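Local coordinates for protein mandelate racemase (Bordetella bronchiseptica, PDB 3OP2) that is a putative mandelate racemase of the enolase superfamily that binds magnesium and probably catalyses metal-assisted proton abstraction from a carboxylate substrate, at residues R137-Y142 with A326-D331; A314-V319 with V353-G358; A170-G175 with I198-N203. One frame throughout, in Å; residues are numbered along the deposited sequence.

Contact 1 of 3, residues R137-Y142 with A326-D331; sequences RGVRAY and AMFEWD. With AKG (2-oxoglutaric acid), chain D.
The phenol ring of Tyr142 lies across the backbone of Glu329, whose CA sits over one ring face in a CH-pi contact 3.7 Å from the centroid. At the ring edge, near its plane, Met327 O comes 3.3 Å from Tyr142 CE2, while the selenium of Met327, a selenomethionine, takes an oblique Met-aromatic position. A first torsion of 74° sets Tyr142 CG between its own N and carbonyl carbon, swinging the ring over the neighbouring strand. Over one face of the Arg140 guanidinium lies Met327 CE, 3.5 Å from NH1; at its edge, in plane, a water accepts a weak hydrogen bond from NH1 and donates to Ala326 O, and NE is hydrogen-bonded to Thr168.

Strand 328-331 pairs in parallel with the start of strand 139-146 as the sheet of the C-terminal barrel closes. Three backbone hydrogen bonds join them: Phe328 N to Arg140 O, Tyr142 N to Phe328 O and Trp330 N to Tyr142 O. On the face bearing Ala141 and Phe328, Val139 CG1 packs 3.6 Å from Phe328 CB, against Leu316 and Val319 of helix 309-321. On the other, Glu329 OE2 lies 2.6 Å from O1 of 2-oxoglutarate, is hydrogen-bonded to Ser144 and salt-bridged to Lys171.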
loop_
_atom_site.group_PDB
_atom_site.type_symbol
_atom_site.label_atom_id
_atom_site.label_comp_id
_atom_site.label_asym_id
_atom_site.label_seq_id
_atom_site.Cartn_x
_atom_site.Cartn_y
_atom_site.Cartn_z
ATOM N N ARG A 137 -14.751 33.531 5.282
ATOM C CA ARG A 137 -15.823 33.857 4.334
ATOM C C ARG A 137 -16.392 32.648 3.586
ATOM O O ARG A 137 -17.469 32.733 2.993
ATOM C CB ARG A 137 -15.348 34.899 3.323
ATOM C CG ARG A 137 -15.465 36.336 3.807
ATOM C CD ARG A 137 -14.995 37.342 2.746
ATOM N NE ARG A 137 -15.192 36.857 1.370
ATOM C CZ ARG A 137 -16.339 36.904 0.686
ATOM N NH1 ARG A 137 -17.441 37.421 1.229
ATOM N NH2 ARG A 137 -16.384 36.425 -0.555
ATOM N N GLY A 138 -15.669 31.531 3.617
ATOM C CA GLY A 138 -16.046 30.345 2.867
ATOM C C GLY A 138 -14.891 29.811 2.037
ATOM O O GLY A 138 -13.851 30.460 1.894
ATOM N N VAL A 139 -15.096 28.624 1.481
ATOM C CA VAL A 139 -14.070 27.887 0.749
ATOM C C VAL A 139 -14.430 27.812 -0.736
ATOM O O VAL A 139 -15.515 27.343 -1.093
ATOM C CB VAL A 139 -13.935 26.458 1.335
ATOM C CG1 VAL A 139 -13.097 25.564 0.436
ATOM C CG2 VAL A 139 -13.385 26.516 2.768
ATOM N N ARG A 140 -13.525 28.273 -1.593
ATOM C CA ARG A 140 -13.747 28.230 -3.035
ATOM C C ARG A 140 -13.836 26.798 -3.563
ATOM O O ARG A 140 -12.902 26.002 -3.391
ATOM C CB ARG A 140 -12.650 28.976 -3.781
ATOM C CG ARG A 140 -12.782 28.822 -5.289
ATOM C CD ARG A 140 -11.504 29.131 -6.025
ATOM N NE ARG A 140 -11.843 29.831 -7.261
ATOM C CZ ARG A 140 -10.981 30.518 -7.997
ATOM N NH1 ARG A 140 -9.696 30.589 -7.638
ATOM N NH2 ARG A 140 -11.410 31.125 -9.098
ATOM N N ALA A 141 -14.948 26.499 -4.230
ATOM C CA ALA A 141 -15.213 25.158 -4.749
ATOM C C ALA A 141 -15.050 25.091 -6.262
ATOM O O ALA A 141 -15.163 26.116 -6.964
ATOM C CB ALA A 141 -16.616 24.702 -4.342
ATOM N N TYR A 142 -14.759 23.887 -6.756
ATOM C CA TYR A 142 -14.826 23.624 -8.189
ATOM C C TYR A 142 -15.760 22.444 -8.493
ATOM O O TYR A 142 -15.927 21.538 -7.662
ATOM C CB TYR A 142 -13.429 23.468 -8.820
ATOM C CG TYR A 142 -12.700 22.187 -8.518
ATOM C CD1 TYR A 142 -12.866 21.063 -9.337
ATOM C CD2 TYR A 142 -11.818 22.095 -7.442
ATOM C CE1 TYR A 142 -12.186 19.877 -9.082
ATOM C CE2 TYR A 142 -11.124 20.901 -7.179
ATOM C CZ TYR A 142 -11.316 19.802 -8.010
ATOM O OH TYR A 142 -10.658 18.613 -7.762
ATOM N N ALA A 326 -7.844 28.076 -1.546
ATOM C CA ALA A 326 -8.821 26.982 -1.663
ATOM C C ALA A 326 -9.136 26.636 -3.109
ATOM O O ALA A 326 -9.305 27.517 -3.930
ATOM C CB ALA A 326 -10.104 27.317 -0.922
HETATM N N MSE A 327 -9.204 25.344 -3.400
HETATM C CA MSE A 327 -9.681 24.858 -4.707
HETATM C C MSE A 327 -10.314 23.505 -4.432
HETATM O O MSE A 327 -9.700 22.452 -4.680
HETATM C CB MSE A 327 -8.537 24.758 -5.727
HETATM C CG MSE A 327 -8.997 24.430 -7.173
HETATM SE SE MSE A 327 -10.364 25.639 -7.933
HETATM C CE MSE A 327 -9.240 27.160 -8.382
ATOM N N PHE A 328 -11.539 23.563 -3.888
ATOM C CA PHE A 328 -12.152 22.434 -3.200
ATOM C C PHE A 328 -13.081 21.640 -4.113
ATOM O O PHE A 328 -14.065 22.170 -4.642
ATOM C CB PHE A 328 -12.899 22.921 -1.952
ATOM C CG PHE A 328 -13.386 21.802 -1.043
ATOM C CD1 PHE A 328 -12.543 21.245 -0.088
ATOM C CD2 PHE A 328 -14.692 21.320 -1.143
ATOM C CE1 PHE A 328 -12.990 20.213 0.759
ATOM C CE2 PHE A 328 -15.154 20.287 -0.308
ATOM C CZ PHE A 328 -14.307 19.737 0.644
ATOM N N GLU A 329 -12.753 20.364 -4.274
ATOM C CA GLU A 329 -13.460 19.471 -5.172
ATOM C C GLU A 329 -14.888 19.215 -4.711
ATOM O O GLU A 329 -15.116 18.711 -3.594
ATOM C CB GLU A 329 -12.714 18.147 -5.316
ATOM C CG GLU A 329 -13.410 17.182 -6.253
ATOM C CD GLU A 329 -12.606 15.937 -6.540
ATOM O OE1 GLU A 329 -11.950 15.405 -5.618
ATOM O OE2 GLU A 329 -12.650 15.489 -7.701
ATOM N N TRP A 330 -15.835 19.569 -5.577
ATOM C CA TRP A 330 -17.230 19.228 -5.354
ATOM C C TRP A 330 -17.741 18.269 -6.429
ATOM O O TRP A 330 -17.994 18.669 -7.558
ATOM C CB TRP A 330 -18.133 20.467 -5.232
ATOM C CG TRP A 330 -19.415 20.127 -4.497
ATOM C CD1 TRP A 330 -20.565 19.643 -5.047
ATOM C CD2 TRP A 330 -19.649 20.193 -3.073
ATOM N NE1 TRP A 330 -21.508 19.424 -4.065
ATOM C CE2 TRP A 330 -20.967 19.746 -2.845
ATOM C CE3 TRP A 330 -18.876 20.594 -1.973
ATOM C CZ2 TRP A 330 -21.533 19.688 -1.557
ATOM C CZ3 TRP A 330 -19.446 20.539 -0.689
ATOM C CH2 TRP A 330 -20.762 20.092 -0.500
ATOM N N ASP A 331 -17.860 16.993 -6.047
ATOM C CA ASP A 331 -18.455 15.934 -6.876
ATOM C C ASP A 331 -19.867 16.358 -7.291
ATOM O O ASP A 331 -20.766 16.433 -6.456
ATOM C CB ASP A 331 -18.457 14.613 -6.070
ATOM C CG ASP A 331 -19.386 13.533 -6.640
ATOM O OD1 ASP A 331 -19.624 13.502 -7.869
ATOM O OD2 ASP A 331 -19.857 12.689 -5.830
HETATM C C1 AKG D . -11.263 12.888 -9.300
HETATM O O1 AKG D . -12.279 13.024 -8.591
HETATM O O2 AKG D . -10.297 13.689 -9.236
HETATM C C2 AKG D . -11.159 11.754 -10.217
HETATM O O5 AKG D . -10.131 11.632 -10.868
HETATM C C3 AKG D . -12.251 10.711 -10.350
HETATM C C4 AKG D . -13.543 11.314 -10.900
HETATM C C5 AKG D . -14.433 10.270 -11.564
HETATM O O3 AKG D . -14.597 9.140 -11.037
HETATM O O4 AKG D . -15.008 10.578 -12.633
HETATM O O HOH W 1 -7.361 29.147 -5.574
#

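Contact 2 of 3, residues A314-V319 with V353-G358; sequences ANLHLV and VQPPQG
Leu316 meets the segment 353-358 with both of its methyl groups, and its CB already points that way. Its CG is anti to the backbone N (chi1 -176°), which carries the branch out from the helix toward the chain opposite. There CD1 lies 4.1 Å from Val353 CG2, the two side chains meeting at a slant. CD2 turns instead to the backbone, 3.6 Å from Gln354 O and close to Pro355 CA. The side chain of Leu316 stands at about a right angle to the Pro355 ring, with CG 4.1 Å from Pro355 CB. Gln354 O is itself hydrogen-bonded to Tyr344, so the leucine methyl packs beside a carbonyl that already has a polar partner.

Helix 309-321, an outer helix of the TIM-type barrel that precedes strand 328-331 in the chain, is covered here by the loop leaving strand 352-353.

One residue further along the helix, His317 presents the face of its imidazole to Pro355. CB of that proline stands over the ring in a CH-pi contact, 4.3 Å from the centroid and 13° off the normal. Pro356 comes to the NE2 side of the imidazole, its CD 3.8 Å from His317 NE2. Its carbonyl O, buried without a hydrogen-bond partner in the model, makes a plain close contact of 3.5 Å with His317 CE1. Both ring nitrogens are engaged outside the two segments, ND1 with the backbone N of Tyr127 and NE2 with Leu361 O, which fixes the rotation of the imidazole; the Tyr127 ring meets it nearly parallel, at about 20°.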
loop_
_atom_site.group_PDB
_atom_site.type_symbol
_atom_site.label_atom_id
_atom_site.label_comp_id
_atom_site.label_asym_id
_atom_site.label_seq_id
_atom_site.Cartn_x
_atom_site.Cartn_y
_atom_site.Cartn_z
ATOM N N ALA A 314 -15.140 15.716 6.085
ATOM C CA ALA A 314 -13.855 15.537 6.752
ATOM C C ALA A 314 -12.765 16.397 6.123
ATOM O O ALA A 314 -12.020 17.068 6.828
ATOM C CB ALA A 314 -13.450 14.062 6.735
ATOM N N ASN A 315 -12.683 16.374 4.796
ATOM C CA ASN A 315 -11.737 17.220 4.081
ATOM C C ASN A 315 -12.015 18.708 4.260
ATOM O O ASN A 315 -11.102 19.481 4.492
ATOM C CB ASN A 315 -11.718 16.847 2.597
ATOM C CG ASN A 315 -10.923 15.602 2.344
ATOM O OD1 ASN A 315 -9.712 15.573 2.585
ATOM N ND2 ASN A 315 -11.589 14.555 1.878
ATOM N N LEU A 316 -13.282 19.094 4.152
ATOM C CA LEU A 316 -13.688 20.485 4.252
ATOM C C LEU A 316 -13.405 21.153 5.609
ATOM O O LEU A 316 -13.054 22.333 5.637
ATOM C CB LEU A 316 -15.177 20.627 3.903
ATOM C CG LEU A 316 -15.748 22.042 3.860
ATOM C CD1 LEU A 316 -14.903 22.961 2.976
ATOM C CD2 LEU A 316 -17.215 22.018 3.400
ATOM N N HIS A 317 -13.577 20.428 6.714
ATOM C CA HIS A 317 -13.211 20.965 8.038
ATOM C C HIS A 317 -11.731 21.354 8.086
ATOM O O HIS A 317 -11.371 22.405 8.617
ATOM C CB HIS A 317 -13.521 19.971 9.162
ATOM C CG HIS A 317 -14.962 19.964 9.582
ATOM N ND1 HIS A 317 -15.472 20.854 10.505
ATOM C CD2 HIS A 317 -16.001 19.183 9.200
ATOM C CE1 HIS A 317 -16.766 20.627 10.667
ATOM N NE2 HIS A 317 -17.114 19.620 9.887
ATOM N N LEU A 318 -10.888 20.495 7.515
ATOM C CA LEU A 318 -9.451 20.716 7.474
ATOM C C LEU A 318 -9.084 21.842 6.499
ATOM O O LEU A 318 -8.281 22.703 6.831
ATOM C CB LEU A 318 -8.732 19.423 7.088
ATOM C CG LEU A 318 -7.512 19.049 7.934
ATOM C CD1 LEU A 318 -6.869 17.795 7.405
ATOM C CD2 LEU A 318 -6.479 20.171 7.976
ATOM N N VAL A 319 -9.685 21.839 5.311
ATOM C CA VAL A 319 -9.459 22.904 4.337
ATOM C C VAL A 319 -9.800 24.274 4.927
ATOM O O VAL A 319 -9.075 25.239 4.721
ATOM C CB VAL A 319 -10.258 22.663 3.017
ATOM C CG1 VAL A 319 -10.177 23.882 2.098
ATOM C CG2 VAL A 319 -9.710 21.455 2.289
ATOM N N VAL A 353 -18.314 27.245 -0.430
ATOM C CA VAL A 353 -19.003 26.409 0.574
ATOM C C VAL A 353 -18.537 26.767 1.991
ATOM O O VAL A 353 -17.497 27.394 2.157
ATOM C CB VAL A 353 -18.778 24.887 0.355
ATOM C CG1 VAL A 353 -19.639 24.381 -0.784
ATOM C CG2 VAL A 353 -17.298 24.564 0.110
ATOM N N GLN A 354 -19.313 26.369 3.003
ATOM C CA GLN A 354 -18.886 26.463 4.406
ATOM C C GLN A 354 -18.916 25.060 5.001
ATOM O O GLN A 354 -19.767 24.251 4.633
ATOM C CB GLN A 354 -19.822 27.357 5.238
ATOM C CG GLN A 354 -20.427 28.561 4.533
ATOM C CD GLN A 354 -19.481 29.738 4.437
ATOM O OE1 GLN A 354 -18.567 29.910 5.266
ATOM N NE2 GLN A 354 -19.686 30.565 3.407
ATOM N N PRO A 355 -18.006 24.768 5.941
ATOM C CA PRO A 355 -18.150 23.499 6.643
ATOM C C PRO A 355 -19.434 23.446 7.491
ATOM O O PRO A 355 -19.957 24.501 7.891
ATOM C CB PRO A 355 -16.906 23.445 7.539
ATOM C CG PRO A 355 -16.476 24.856 7.685
ATOM C CD PRO A 355 -16.832 25.530 6.403
ATOM N N PRO A 356 -19.942 22.227 7.757
ATOM C CA PRO A 356 -21.034 22.034 8.704
ATOM C C PRO A 356 -20.709 22.689 10.057
ATOM O O PRO A 356 -19.546 22.684 10.474
ATOM C CB PRO A 356 -21.091 20.515 8.862
ATOM C CG PRO A 356 -20.515 19.976 7.627
ATOM C CD PRO A 356 -19.472 20.950 7.190
ATOM N N GLN A 357 -21.728 23.247 10.713
ATOM C CA GLN A 357 -21.556 23.995 11.972
ATOM C C GLN A 357 -21.861 23.200 13.232
ATOM O O GLN A 357 -21.610 23.674 14.336
ATOM C CB GLN A 357 -22.407 25.264 11.967
ATOM C CG GLN A 357 -21.954 26.293 10.966
ATOM C CD GLN A 357 -22.437 27.685 11.303
ATOM O OE1 GLN A 357 -21.634 28.569 11.607
ATOM N NE2 GLN A 357 -23.748 27.892 11.249
ATOM N N GLY A 358 -22.403 21.998 13.082
ATOM C CA GLY A 358 -22.724 21.151 14.241
ATOM C C GLY A 358 -21.481 20.498 14.833
ATOM O O GLY A 358 -20.364 20.738 14.361
#

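Contact 3 of 3, residues A170-G175 with I198-N203; sequences AKLKVG and ILVDAN. With MG (magnesium ion), chain C; AKG (2-oxoglutaric acid), chain D.
Asp201 and Lys171 extend from adjacent strands to the same end of the bound 2-oxoglutarate. Asp201 holds CG anti to its backbone N (chi1 -169°), and OD2 binds the magnesium ion at 2.1 Å. The other carboxylate oxygen, OD1, accepts a hydrogen bond from a metal-bound water and another from Asn203 N, the latter closing an Asx turn just past the strand end, which steadies the carboxylate. Glu227 and Glu254 complete the protein ligands of the metal, and the ligand chelates it through O2 and O5.

Lys171 passes across Leu199, its CG 3.9 Å from Leu199 CB, and then bends at its third torsion (81°) beside Asp201. Its NZ donates to O2 of 2-oxoglutarate over 2.9 Å while lying 3.6 Å from Asp201 OD2. A salt bridge to Glu227 and a hydrogen bond between NZ and Tyr142 OH also hold this amine, a setting that probably fixes its place closely. On the same face Lys173 reaches the far carboxylate of the ligand, NZ to O4 at 2.7 Å, and Asn203 ND2 donates to O5.

Val174, just past the strand, packs against Val200 and also touches Asp181 of helix 178-192. Its two methyls each meet one methyl of Val200, whose side chain it crosses at about a right angle; the approach of Val174 CG2 to Val200 CG1 is unusually short and its exact value doubtful.

Four backbone hydrogen bonds, from Leu199 N to Ala170 O through Val174 N to Asp201 O, keep the strands in parallel register. Strand 169-173, helix 178-192 and strand 197-201 form a beta-alpha-beta unit of the barrel, with polar ligand-binding residues gathered at the C-terminal ends of its strands, as in the enolase superfamily.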
loop_
_atom_site.group_PDB
_atom_site.type_symbol
_atom_site.label_atom_id
_atom_site.label_comp_id
_atom_site.label_asym_id
_atom_site.label_seq_id
_atom_site.Cartn_x
_atom_site.Cartn_y
_atom_site.Cartn_z
ATOM N N ALA A 170 -14.073 24.859 -12.630
ATOM C CA ALA A 170 -14.489 23.497 -12.967
ATOM C C ALA A 170 -13.329 22.648 -13.508
ATOM O O ALA A 170 -12.361 23.185 -14.051
ATOM C CB ALA A 170 -15.633 23.524 -13.966
ATOM N N LYS A 171 -13.441 21.325 -13.355
ATOM C CA LYS A 171 -12.413 20.398 -13.834
ATOM C C LYS A 171 -12.871 19.570 -15.041
ATOM O O LYS A 171 -13.985 19.016 -15.051
ATOM C CB LYS A 171 -11.952 19.482 -12.697
ATOM C CG LYS A 171 -10.712 18.642 -12.985
ATOM C CD LYS A 171 -10.112 18.144 -11.677
ATOM C CE LYS A 171 -10.849 16.920 -11.162
ATOM N NZ LYS A 171 -10.382 16.490 -9.812
ATOM N N LEU A 172 -11.997 19.490 -16.044
ATOM C CA LEU A 172 -12.229 18.703 -17.250
ATOM C C LEU A 172 -11.298 17.482 -17.332
ATOM O O LEU A 172 -10.086 17.585 -17.117
ATOM C CB LEU A 172 -12.048 19.588 -18.485
ATOM C CG LEU A 172 -11.973 18.948 -19.882
ATOM C CD1 LEU A 172 -13.365 18.655 -20.441
ATOM C CD2 LEU A 172 -11.238 19.856 -20.833
ATOM N N LYS A 173 -11.875 16.327 -17.648
ATOM C CA LYS A 173 -11.100 15.135 -17.953
ATOM C C LYS A 173 -10.445 15.279 -19.324
ATOM O O LYS A 173 -11.059 15.776 -20.268
ATOM C CB LYS A 173 -11.968 13.875 -17.889
ATOM C CG LYS A 173 -12.198 13.387 -16.464
ATOM C CD LYS A 173 -13.107 12.161 -16.424
ATOM C CE LYS A 173 -13.056 11.479 -15.068
ATOM N NZ LYS A 173 -13.442 12.398 -13.956
ATOM N N VAL A 174 -9.178 14.871 -19.399
ATOM C CA VAL A 174 -8.371 14.986 -20.610
ATOM C C VAL A 174 -7.473 13.758 -20.720
ATOM O O VAL A 174 -7.452 12.915 -19.826
ATOM C CB VAL A 174 -7.471 16.265 -20.611
ATOM C CG1 VAL A 174 -8.302 17.557 -20.502
ATOM C CG2 VAL A 174 -6.401 16.197 -19.509
ATOM N N GLY A 175 -6.738 13.665 -21.821
ATOM C CA GLY A 175 -5.698 12.654 -21.968
ATOM C C GLY A 175 -6.060 11.533 -22.921
ATOM O O GLY A 175 -5.183 10.892 -23.496
ATOM N N ILE A 198 -10.095 26.890 -15.071
ATOM C CA ILE A 198 -10.259 25.617 -15.746
ATOM C C ILE A 198 -9.152 24.698 -15.265
ATOM O O ILE A 198 -7.964 24.982 -15.441
ATOM C CB ILE A 198 -10.262 25.767 -17.300
ATOM C CG1 ILE A 198 -11.320 26.790 -17.738
ATOM C CG2 ILE A 198 -10.515 24.416 -17.959
ATOM C CD1 ILE A 198 -11.379 27.046 -19.254
ATOM N N LEU A 199 -9.560 23.627 -14.598
ATOM C CA LEU A 199 -8.666 22.585 -14.132
ATOM C C LEU A 199 -8.779 21.412 -15.096
ATOM O O LEU A 199 -9.781 21.278 -15.812
ATOM C CB LEU A 199 -9.068 22.132 -12.731
ATOM C CG LEU A 199 -8.899 23.073 -11.542
ATOM C CD1 LEU A 199 -9.547 24.430 -11.781
ATOM C CD2 LEU A 199 -9.496 22.416 -10.318
ATOM N N VAL A 200 -7.765 20.552 -15.098
ATOM C CA VAL A 200 -7.704 19.439 -16.032
ATOM C C VAL A 200 -7.211 18.204 -15.281
ATOM O O VAL A 200 -6.387 18.338 -14.390
ATOM C CB VAL A 200 -6.799 19.871 -17.206
ATOM C CG1 VAL A 200 -5.744 18.849 -17.571
ATOM C CG2 VAL A 200 -7.623 20.373 -18.361
ATOM N N ASP A 201 -7.744 17.018 -15.605
ATOM C CA ASP A 201 -7.383 15.759 -14.910
ATOM C C ASP A 201 -7.121 14.671 -15.957
ATOM O O ASP A 201 -8.022 14.326 -16.740
ATOM C CB ASP A 201 -8.511 15.324 -13.949
ATOM C CG ASP A 201 -8.111 14.185 -13.003
ATOM O OD1 ASP A 201 -7.216 13.357 -13.313
ATOM O OD2 ASP A 201 -8.724 14.097 -11.910
ATOM N N ALA A 202 -5.900 14.138 -15.981
ATOM C CA ALA A 202 -5.537 13.151 -17.011
ATOM C C ALA A 202 -5.665 11.707 -16.532
ATOM O O ALA A 202 -5.547 10.778 -17.317
ATOM C CB ALA A 202 -4.133 13.416 -17.551
ATOM N N ASN A 203 -5.903 11.538 -15.238
ATOM C CA ASN A 203 -6.090 10.229 -14.626
ATOM C C ASN A 203 -4.957 9.257 -14.947
ATOM O O ASN A 203 -5.204 8.076 -15.191
ATOM C CB ASN A 203 -7.481 9.649 -14.992
ATOM C CG ASN A 203 -8.621 10.458 -14.399
ATOM O OD1 ASN A 203 -9.275 11.242 -15.093
ATOM N ND2 ASN A 203 -8.842 10.298 -13.100
HETATM MG MG MG C . -8.393 13.153 -10.023
HETATM C C1 AKG D . -11.263 12.888 -9.300
HETATM O O1 AKG D . -12.279 13.024 -8.591
HETATM O O2 AKG D . -10.297 13.689 -9.236
HETATM C C2 AKG D . -11.159 11.754 -10.217
HETATM O O5 AKG D . -10.131 11.632 -10.868
HETATM C C3 AKG D . -12.251 10.711 -10.350
HETATM C C4 AKG D . -13.543 11.314 -10.900
HETATM C C5 AKG D . -14.433 10.270 -11.564
HETATM O O3 AKG D . -14.597 9.140 -11.037
HETATM O O4 AKG D . -15.008 10.578 -12.633
HETATM O O HOH W 2 -6.897 12.074 -11.096
#

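All three contacts are buried, but they differ in what they do with that burial. Contacts 1 and 3 pair parallel strands of one barrel sheet, in which strands 139-146 and 169-173 are neighbours, and both combine backbone hydrogen bonding with polar groups turned to the 2-oxoglutarate; Tyr142 OH and Glu329 OE2 of the first meet Lys171 NZ of the second. Contact 2 is largely apolar, setting a helix against an irregular chain without hydrogen bonds between its segments. It adjoins contact 1, where Val139 N is hydrogen-bonded to Val353 O and Phe328 packs on Leu316, yet its nearest atoms are about 12 Å from contact 3, well away from the metal.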